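Local coordinates for phage-like element PBSX protein xkdH (Bacillus subtilis, PDB 3F3B) that is of unknown function but, as a phage-barrel clan protein of the phage-like element PBSX, probably helps build its phage-like particle, at residues A[71-82]-A[101-112]. Residues are numbered along the deposited sequence; the frame is centred on the assembly and turned at random.
Sequences SFLVHFPLSADI and KRIRHHHWEVVA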
ATOM      1  N   SER A  71       4.488  -2.632 -10.042  1.00 23.65           N
ATOM      2  CA  SER A  71       3.886  -1.401  -9.575  1.00 23.83           C
ATOM      3  C   SER A  71       2.829  -0.910 -10.555  1.00 24.89           C
ATOM      4  O   SER A  71       2.721  -1.402 -11.679  1.00 24.91           O
ATOM      5  CB  SER A  71       4.960  -0.329  -9.421  1.00 24.53           C
ATOM      6  OG  SER A  71       5.428   0.103 -10.689  1.00 25.26           O
ATOM      7  N   PHE A  72       2.044   0.060 -10.113  1.00 23.33           N
ATOM      8  CA  PHE A  72       1.014   0.647 -10.942  1.00 22.72           C
ATOM      9  C   PHE A  72       0.499   1.900 -10.289  1.00 22.11           C
ATOM     10  O   PHE A  72       0.617   2.085  -9.079  1.00 21.19           O
ATOM     11  CB  PHE A  72      -0.159  -0.316 -11.176  1.00 25.18           C
ATOM     12  CG  PHE A  72      -0.448  -1.233 -10.021  1.00 26.30           C
ATOM     13  CD1 PHE A  72       0.081  -2.524  -9.993  1.00 24.81           C
ATOM     14  CD2 PHE A  72      -1.264  -0.823  -8.974  1.00 27.50           C
ATOM     15  CE1 PHE A  72      -0.200  -3.390  -8.938  1.00 25.73           C
ATOM     16  CE2 PHE A  72      -1.550  -1.684  -7.912  1.00 26.72           C
ATOM     17  CZ  PHE A  72      -1.016  -2.969  -7.897  1.00 24.97           C
ATOM     18  N   LEU A  73      -0.052   2.777 -11.107  1.00 19.92           N
ATOM     19  CA  LEU A  73      -0.614   4.004 -10.606  1.00 19.63           C
ATOM     20  C   LEU A  73      -2.050   3.655 -10.239  1.00 19.33           C
ATOM     21  O   LEU A  73      -2.854   3.305 -11.114  1.00 20.43           O
ATOM     22  CB  LEU A  73      -0.581   5.072 -11.696  1.00 20.06           C
ATOM     23  CG  LEU A  73      -1.209   6.411 -11.339  1.00 19.83           C
ATOM     24  CD1 LEU A  73      -0.469   7.015 -10.169  1.00 18.04           C
ATOM     25  CD2 LEU A  73      -1.158   7.337 -12.549  1.00 19.30           C
ATOM     26  N   VAL A  74      -2.369   3.726  -8.950  1.00 17.84           N
ATOM     27  CA  VAL A  74      -3.716   3.413  -8.497  1.00 15.92           C
ATOM     28  C   VAL A  74      -4.610   4.642  -8.502  1.00 15.75           C
ATOM     29  O   VAL A  74      -4.182   5.716  -8.097  1.00 14.44           O
ATOM     30  CB  VAL A  74      -3.726   2.850  -7.066  1.00 15.49           C
ATOM     31  CG1 VAL A  74      -5.114   2.328  -6.750  1.00 14.62           C
ATOM     32  CG2 VAL A  74      -2.685   1.742  -6.919  1.00 12.86           C
ATOM     33  N   HIS A  75      -5.847   4.476  -8.962  1.00 15.43           N
ATOM     34  CA  HIS A  75      -6.825   5.561  -8.992  1.00 15.74           C
ATOM     35  C   HIS A  75      -7.918   5.180  -7.999  1.00 16.29           C
ATOM     36  O   HIS A  75      -8.539   4.127  -8.138  1.00 15.64           O
ATOM     37  CB  HIS A  75      -7.420   5.704 -10.389  1.00 17.22           C
ATOM     38  CG  HIS A  75      -6.400   5.937 -11.456  1.00 18.73           C
ATOM     39  ND1 HIS A  75      -5.392   5.038 -11.728  1.00 19.75           N
ATOM     40  CD2 HIS A  75      -6.234   6.964 -12.325  1.00 16.28           C
ATOM     41  CE1 HIS A  75      -4.649   5.500 -12.720  1.00 17.17           C
ATOM     42  NE2 HIS A  75      -5.140   6.666 -13.099  1.00 15.15           N
ATOM     43  N   PHE A  76      -8.135   6.039  -7.005  1.00 16.31           N
ATOM     44  CA  PHE A  76      -9.113   5.815  -5.945  1.00 16.78           C
ATOM     45  C   PHE A  76     -10.181   6.889  -5.930  1.00 20.38           C
ATOM     46  O   PHE A  76      -9.957   8.012  -6.392  1.00 19.54           O
ATOM     47  CB  PHE A  76      -8.450   5.890  -4.575  1.00 15.37           C
ATOM     48  CG  PHE A  76      -7.535   4.752  -4.250  1.00 15.15           C
ATOM     49  CD1 PHE A  76      -8.045   3.514  -3.895  1.00 10.47           C
ATOM     50  CD2 PHE A  76      -6.157   4.958  -4.177  1.00 14.93           C
ATOM     51  CE1 PHE A  76      -7.207   2.508  -3.461  1.00 10.87           C
ATOM     52  CE2 PHE A  76      -5.308   3.952  -3.740  1.00 12.83           C
ATOM     53  CZ  PHE A  76      -5.835   2.727  -3.381  1.00 12.08           C
ATOM     54  N   PRO A  77     -11.353   6.571  -5.357  1.00 22.77           N
ATOM     55  CA  PRO A  77     -12.438   7.550  -5.282  1.00 23.43           C
ATOM     56  C   PRO A  77     -11.935   8.616  -4.323  1.00 22.99           C
ATOM     57  O   PRO A  77     -11.169   8.313  -3.413  1.00 23.04           O
ATOM     58  CB  PRO A  77     -13.591   6.757  -4.673  1.00 23.84           C
ATOM     59  CG  PRO A  77     -13.267   5.330  -4.996  1.00 24.49           C
ATOM     60  CD  PRO A  77     -11.776   5.278  -4.793  1.00 23.97           C
ATOM     61  N   LEU A  78     -12.368   9.852  -4.517  1.00 24.33           N
ATOM     62  CA  LEU A  78     -11.939  10.952  -3.664  1.00 26.10           C
ATOM     63  C   LEU A  78     -12.375  10.754  -2.205  1.00 25.18           C
ATOM     64  O   LEU A  78     -11.693  11.192  -1.278  1.00 25.11           O
ATOM     65  CB  LEU A  78     -12.494  12.273  -4.206  1.00 28.48           C
ATOM     66  CG  LEU A  78     -11.602  13.496  -3.992  1.00 29.80           C
ATOM     67  CD1 LEU A  78     -10.281  13.287  -4.716  1.00 30.96           C
ATOM     68  CD2 LEU A  78     -12.298  14.734  -4.523  1.00 32.90           C
ATOM     69  N   SER A  79     -13.506  10.086  -2.009  1.00 24.40           N
ATOM     70  CA  SER A  79     -14.026   9.832  -0.671  1.00 25.39           C
ATOM     71  C   SER A  79     -13.151   8.865   0.123  1.00 25.36           C
ATOM     72  O   SER A  79     -13.283   8.757   1.344  1.00 25.95           O
ATOM     73  CB  SER A  79     -15.444   9.266  -0.761  1.00 26.63           C
ATOM     74  OG  SER A  79     -15.439   8.030  -1.459  1.00 29.50           O
ATOM     75  N   ALA A  80     -12.266   8.158  -0.566  1.00 24.23           N
ATOM     76  CA  ALA A  80     -11.381   7.202   0.094  1.00 23.75           C
ATOM     77  C   ALA A  80     -10.260   7.876   0.901  1.00 23.20           C
ATOM     78  O   ALA A  80      -9.744   8.919   0.509  1.00 22.02           O
ATOM     79  CB  ALA A  80     -10.782   6.260  -0.944  1.00 24.76           C
ATOM     80  N   ASP A  81      -9.893   7.261   2.026  1.00 22.66           N
ATOM     81  CA  ASP A  81      -8.828   7.760   2.908  1.00 22.94           C
ATOM     82  C   ASP A  81      -7.515   7.140   2.427  1.00 21.23           C
ATOM     83  O   ASP A  81      -7.196   6.000   2.769  1.00 21.31           O
ATOM     84  CB  ASP A  81      -9.100   7.325   4.353  1.00 23.16           C
ATOM     85  CG  ASP A  81      -8.139   7.952   5.364  1.00 24.20           C
ATOM     86  OD1 ASP A  81      -6.928   8.080   5.081  1.00 25.82           O
ATOM     87  OD2 ASP A  81      -8.600   8.303   6.471  1.00 26.21           O
ATOM     88  N   ILE A  82      -6.762   7.891   1.633  1.00 20.21           N
ATOM     89  CA  ILE A  82      -5.498   7.409   1.084  1.00 18.03           C
ATOM     90  C   ILE A  82      -4.319   8.110   1.741  1.00 18.12           C
ATOM     91  O   ILE A  82      -4.281   9.336   1.811  1.00 17.09           O
ATOM     92  CB  ILE A  82      -5.426   7.661  -0.438  1.00 17.71           C
ATOM     93  CG1 ILE A  82      -6.663   7.068  -1.133  1.00 17.64           C
ATOM     94  CG2 ILE A  82      -4.138   7.090  -0.995  1.00 15.47           C
ATOM     95  CD1 ILE A  82      -6.860   5.582  -0.931  1.00 16.52           C
ATOM     96  N   LYS A 101       0.802  11.277  -3.423  1.00 28.22           N
ATOM     97  CA  LYS A 101      -0.477  11.099  -4.087  1.00 27.60           C
ATOM     98  C   LYS A 101      -0.919  12.462  -4.599  1.00 26.88           C
ATOM     99  O   LYS A 101      -0.312  13.479  -4.271  1.00 25.75           O
ATOM    100  CB  LYS A 101      -1.529  10.554  -3.118  1.00 25.69           C
ATOM    101  CG  LYS A 101      -1.926  11.514  -2.016  1.00 22.93           C
ATOM    102  CD  LYS A 101      -3.155  11.027  -1.263  1.00 21.28           C
ATOM    103  CE  LYS A 101      -3.568  12.036  -0.185  1.00 19.10           C
ATOM    104  NZ  LYS A 101      -4.888  11.716   0.442  1.00 16.76           N
ATOM    105  N   ARG A 102      -1.970  12.487  -5.405  1.00 27.96           N
ATOM    106  CA  ARG A 102      -2.473  13.750  -5.933  1.00 29.27           C
ATOM    107  C   ARG A 102      -3.853  13.584  -6.536  1.00 28.16           C
ATOM    108  O   ARG A 102      -4.303  12.466  -6.783  1.00 26.81           O
ATOM    109  CB  ARG A 102      -1.509  14.327  -6.974  1.00 31.05           C
ATOM    110  CG  ARG A 102      -1.376  13.539  -8.263  1.00 34.68           C
ATOM    111  CD  ARG A 102      -0.052  13.897  -8.943  1.00 38.70           C
ATOM    112  NE  ARG A 102       0.053  13.403 -10.314  1.00 42.99           N
ATOM    113  CZ  ARG A 102      -0.451  14.027 -11.375  1.00 43.72           C
ATOM    114  NH1 ARG A 102      -1.098  15.178 -11.227  1.00 43.56           N
ATOM    115  NH2 ARG A 102      -0.302  13.502 -12.586  1.00 42.65           N
ATOM    116  N   ILE A 103      -4.519  14.710  -6.760  1.00 27.62           N
ATOM    117  CA  ILE A 103      -5.860  14.722  -7.318  1.00 27.80           C
ATOM    118  C   ILE A 103      -5.878  15.060  -8.804  1.00 29.54           C
ATOM    119  O   ILE A 103      -5.311  16.063  -9.240  1.00 29.24           O
ATOM    120  CB  ILE A 103      -6.739  15.734  -6.576  1.00 26.94           C
ATOM    121  CG1 ILE A 103      -6.795  15.365  -5.096  1.00 28.06           C
ATOM    122  CG2 ILE A 103      -8.129  15.767  -7.176  1.00 24.64           C
ATOM    123  CD1 ILE A 103      -7.363  16.451  -4.222  1.00 29.30           C
ATOM    124  N   ARG A 104      -6.532  14.200  -9.573  1.00 32.49           N
ATOM    125  CA  ARG A 104      -6.683  14.384 -11.007  1.00 34.76           C
ATOM    126  C   ARG A 104      -7.953  13.635 -11.397  1.00 34.27           C
ATOM    127  O   ARG A 104      -8.145  12.477 -11.016  1.00 32.50           O
ATOM    128  CB  ARG A 104      -5.478  13.821 -11.770  1.00 37.88           C
ATOM    129  CG  ARG A 104      -5.186  14.573 -13.066  1.00 45.29           C
ATOM    130  CD  ARG A 104      -4.263  13.810 -14.019  1.00 49.60           C
ATOM    131  NE  ARG A 104      -4.882  12.574 -14.501  1.00 52.49           N
ATOM    132  CZ  ARG A 104      -4.391  11.817 -15.477  1.00 53.73           C
ATOM    133  NH1 ARG A 104      -3.272  12.167 -16.090  1.00 53.75           N
ATOM    134  NH2 ARG A 104      -5.012  10.699 -15.828  1.00 54.29           N
ATOM    135  N   HIS A 105      -8.828  14.311 -12.135  1.00 34.96           N
ATOM    136  CA  HIS A 105     -10.086  13.719 -12.576  1.00 36.14           C
ATOM    137  C   HIS A 105     -10.943  13.287 -11.400  1.00 35.58           C
ATOM    138  O   HIS A 105     -11.591  12.244 -11.455  1.00 35.43           O
ATOM    139  CB  HIS A 105      -9.822  12.512 -13.480  1.00 38.05           C
ATOM    140  CG  HIS A 105      -9.116  12.857 -14.753  1.00 40.44           C
ATOM    141  ND1 HIS A 105      -8.445  11.918 -15.509  1.00 43.32           N
ATOM    142  CD2 HIS A 105      -8.978  14.034 -15.407  1.00 40.81           C
ATOM    143  CE1 HIS A 105      -7.923  12.505 -16.572  1.00 43.49           C
ATOM    144  NE2 HIS A 105      -8.231  13.789 -16.533  1.00 41.24           N
ATOM    145  N   HIS A 106     -10.930  14.084 -10.336  1.00 34.57           N
ATOM    146  CA  HIS A 106     -11.727  13.809  -9.142  1.00 35.38           C
ATOM    147  C   HIS A 106     -11.348  12.496  -8.452  1.00 32.67           C
ATOM    148  O   HIS A 106     -12.158  11.901  -7.740  1.00 32.83           O
ATOM    149  CB  HIS A 106     -13.214  13.792  -9.523  1.00 40.32           C
ATOM    150  CG  HIS A 106     -14.147  13.909  -8.357  1.00 45.57           C
ATOM    151  ND1 HIS A 106     -14.166  15.010  -7.525  1.00 47.99           N
ATOM    152  CD2 HIS A 106     -15.124  13.084  -7.911  1.00 46.77           C
ATOM    153  CE1 HIS A 106     -15.119  14.860  -6.622  1.00 49.09           C
ATOM    154  NE2 HIS A 106     -15.715  13.701  -6.834  1.00 49.05           N
ATOM    155  N   HIS A 107     -10.114  12.054  -8.651  1.00 28.77           N
ATOM    156  CA  HIS A 107      -9.652  10.810  -8.046  1.00 26.08           C
ATOM    157  C   HIS A 107      -8.324  11.003  -7.329  1.00 25.75           C
ATOM    158  O   HIS A 107      -7.581  11.943  -7.632  1.00 25.23           O
ATOM    159  CB  HIS A 107      -9.440   9.747  -9.125  1.00 24.89           C
ATOM    160  CG  HIS A 107     -10.668   9.418  -9.911  1.00 25.22           C
ATOM    161  ND1 HIS A 107     -10.618   9.005 -11.223  1.00 24.40           N
ATOM    162  CD2 HIS A 107     -11.977   9.421  -9.565  1.00 25.09           C
ATOM    163  CE1 HIS A 107     -11.845   8.768 -11.654  1.00 25.43           C
ATOM    164  NE2 HIS A 107     -12.687   9.012 -10.667  1.00 24.74           N
ATOM    165  N   TRP A 108      -8.029  10.126  -6.371  1.00 21.47           N
ATOM    166  CA  TRP A 108      -6.733  10.188  -5.713  1.00 19.98           C
ATOM    167  C   TRP A 108      -5.868   9.325  -6.612  1.00 18.81           C
ATOM    168  O   TRP A 108      -6.256   8.212  -6.970  1.00 18.48           O
ATOM    169  CB  TRP A 108      -6.744   9.560  -4.310  1.00 18.68           C
ATOM    170  CG  TRP A 108      -7.434  10.375  -3.257  1.00 17.42           C
ATOM    171  CD1 TRP A 108      -8.616  10.086  -2.645  1.00 15.08           C
ATOM    172  CD2 TRP A 108      -6.999  11.630  -2.720  1.00 16.12           C
ATOM    173  NE1 TRP A 108      -8.950  11.083  -1.759  1.00 17.73           N
ATOM    174  CE2 TRP A 108      -7.976  12.045  -1.783  1.00 15.57           C
ATOM    175  CE3 TRP A 108      -5.880  12.448  -2.939  1.00 15.02           C
ATOM    176  CZ2 TRP A 108      -7.869  13.244  -1.062  1.00 13.32           C
ATOM    177  CZ3 TRP A 108      -5.774  13.653  -2.214  1.00 15.89           C
ATOM    178  CH2 TRP A 108      -6.767  14.033  -1.291  1.00 12.37           C
ATOM    179  N   GLU A 109      -4.716   9.836  -7.011  1.00 19.00           N
ATOM    180  CA  GLU A 109      -3.811   9.051  -7.839  1.00 18.60           C
ATOM    181  C   GLU A 109      -2.551   8.840  -7.025  1.00 16.35           C
ATOM    182  O   GLU A 109      -2.029   9.778  -6.432  1.00 18.18           O
ATOM    183  CB  GLU A 109      -3.471   9.783  -9.136  1.00 21.20           C
ATOM    184  CG  GLU A 109      -4.525   9.666 -10.213  1.00 23.42           C
ATOM    185  CD  GLU A 109      -4.097  10.334 -11.504  1.00 25.06           C
ATOM    186  OE1 GLU A 109      -2.876  10.541 -11.690  1.00 24.75           O
ATOM    187  OE2 GLU A 109      -4.978  10.639 -12.332  1.00 24.26           O
ATOM    188  N   VAL A 110      -2.056   7.613  -6.998  1.00 15.07           N
ATOM    189  CA  VAL A 110      -0.865   7.325  -6.225  1.00 13.35           C
ATOM    190  C   VAL A 110      -0.248   6.033  -6.718  1.00 14.10           C
ATOM    191  O   VAL A 110      -0.963   5.116  -7.104  1.00 13.08           O
ATOM    192  CB  VAL A 110      -1.217   7.185  -4.729  1.00 14.36           C
ATOM    193  CG1 VAL A 110      -2.178   6.006  -4.528  1.00  7.23           C
ATOM    194  CG2 VAL A 110       0.053   7.019  -3.900  1.00 13.24           C
ATOM    195  N   VAL A 111       1.080   5.966  -6.701  1.00 14.58           N
ATOM    196  CA  VAL A 111       1.801   4.785  -7.146  1.00 16.66           C
ATOM    197  C   VAL A 111       1.883   3.730  -6.047  1.00 18.53           C
ATOM    198  O   VAL A 111       2.188   4.035  -4.887  1.00 18.29           O
ATOM    199  CB  VAL A 111       3.246   5.149  -7.593  1.00 18.28           C
ATOM    200  CG1 VAL A 111       4.049   3.886  -7.863  1.00 16.07           C
ATOM    201  CG2 VAL A 111       3.200   6.026  -8.861  1.00 16.57           C
ATOM    202  N   ALA A 112       1.591   2.485  -6.417  1.00 18.75           N
ATOM    203  CA  ALA A 112       1.668   1.368  -5.484  1.00 18.80           C
ATOM    204  C   ALA A 112       2.860   0.514  -5.938  1.00 19.70           C
ATOM    205  O   ALA A 112       3.078   0.347  -7.138  1.00 19.76           O
ATOM    206  CB  ALA A 112       0.381   0.560  -5.532  1.00 14.01           C
TER
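Phe76 and Trp108 face each other as an antiparallel hydrogen-bonded pair, and around them the contact is closely packed. Their backbones exchange two bonds, as do those of Val74 with Val110 and of Phe72 with Ala112. The Phe76 ring is gripped on three sides: Ile82 CD1 sits over the centre of one face, Val74 CG1 covers the opposite face nearer its rim, and Val110 CG1 meets the edge in plane at 3.8 Å from Phe76 CE2. With chi1 at -74°, which sets CG anti to its carbonyl carbon, Trp108 projects its indole into the Pro77 to Ala80 turn. Trp108 NE1 gives a bent bond of 2.8 Å to Leu78 O, and Leu78 CD1 makes a CH-pi contact 3.9 Å from the centroid of the Trp108 five-membered ring. Lys101 NZ lies over the opposite face of the indole, toward its rim, and donates a 2.8 Å hydrogen bond to Ile82 O. Toward solvent the contact thins to Leu78 CD2 against the exposed His106 ring, 3.5 Å from His106 CE1. On the sheet face away from Phe76 and Trp108, His75 runs beside Glu109, which salt-bridges Arg104 within its own hairpin. Strand 66-77 is thus held between strands 48-61 and 107-114 of the curled sheet, and Phe76 and Ile82 reach across to Ile13 of strand 9-19.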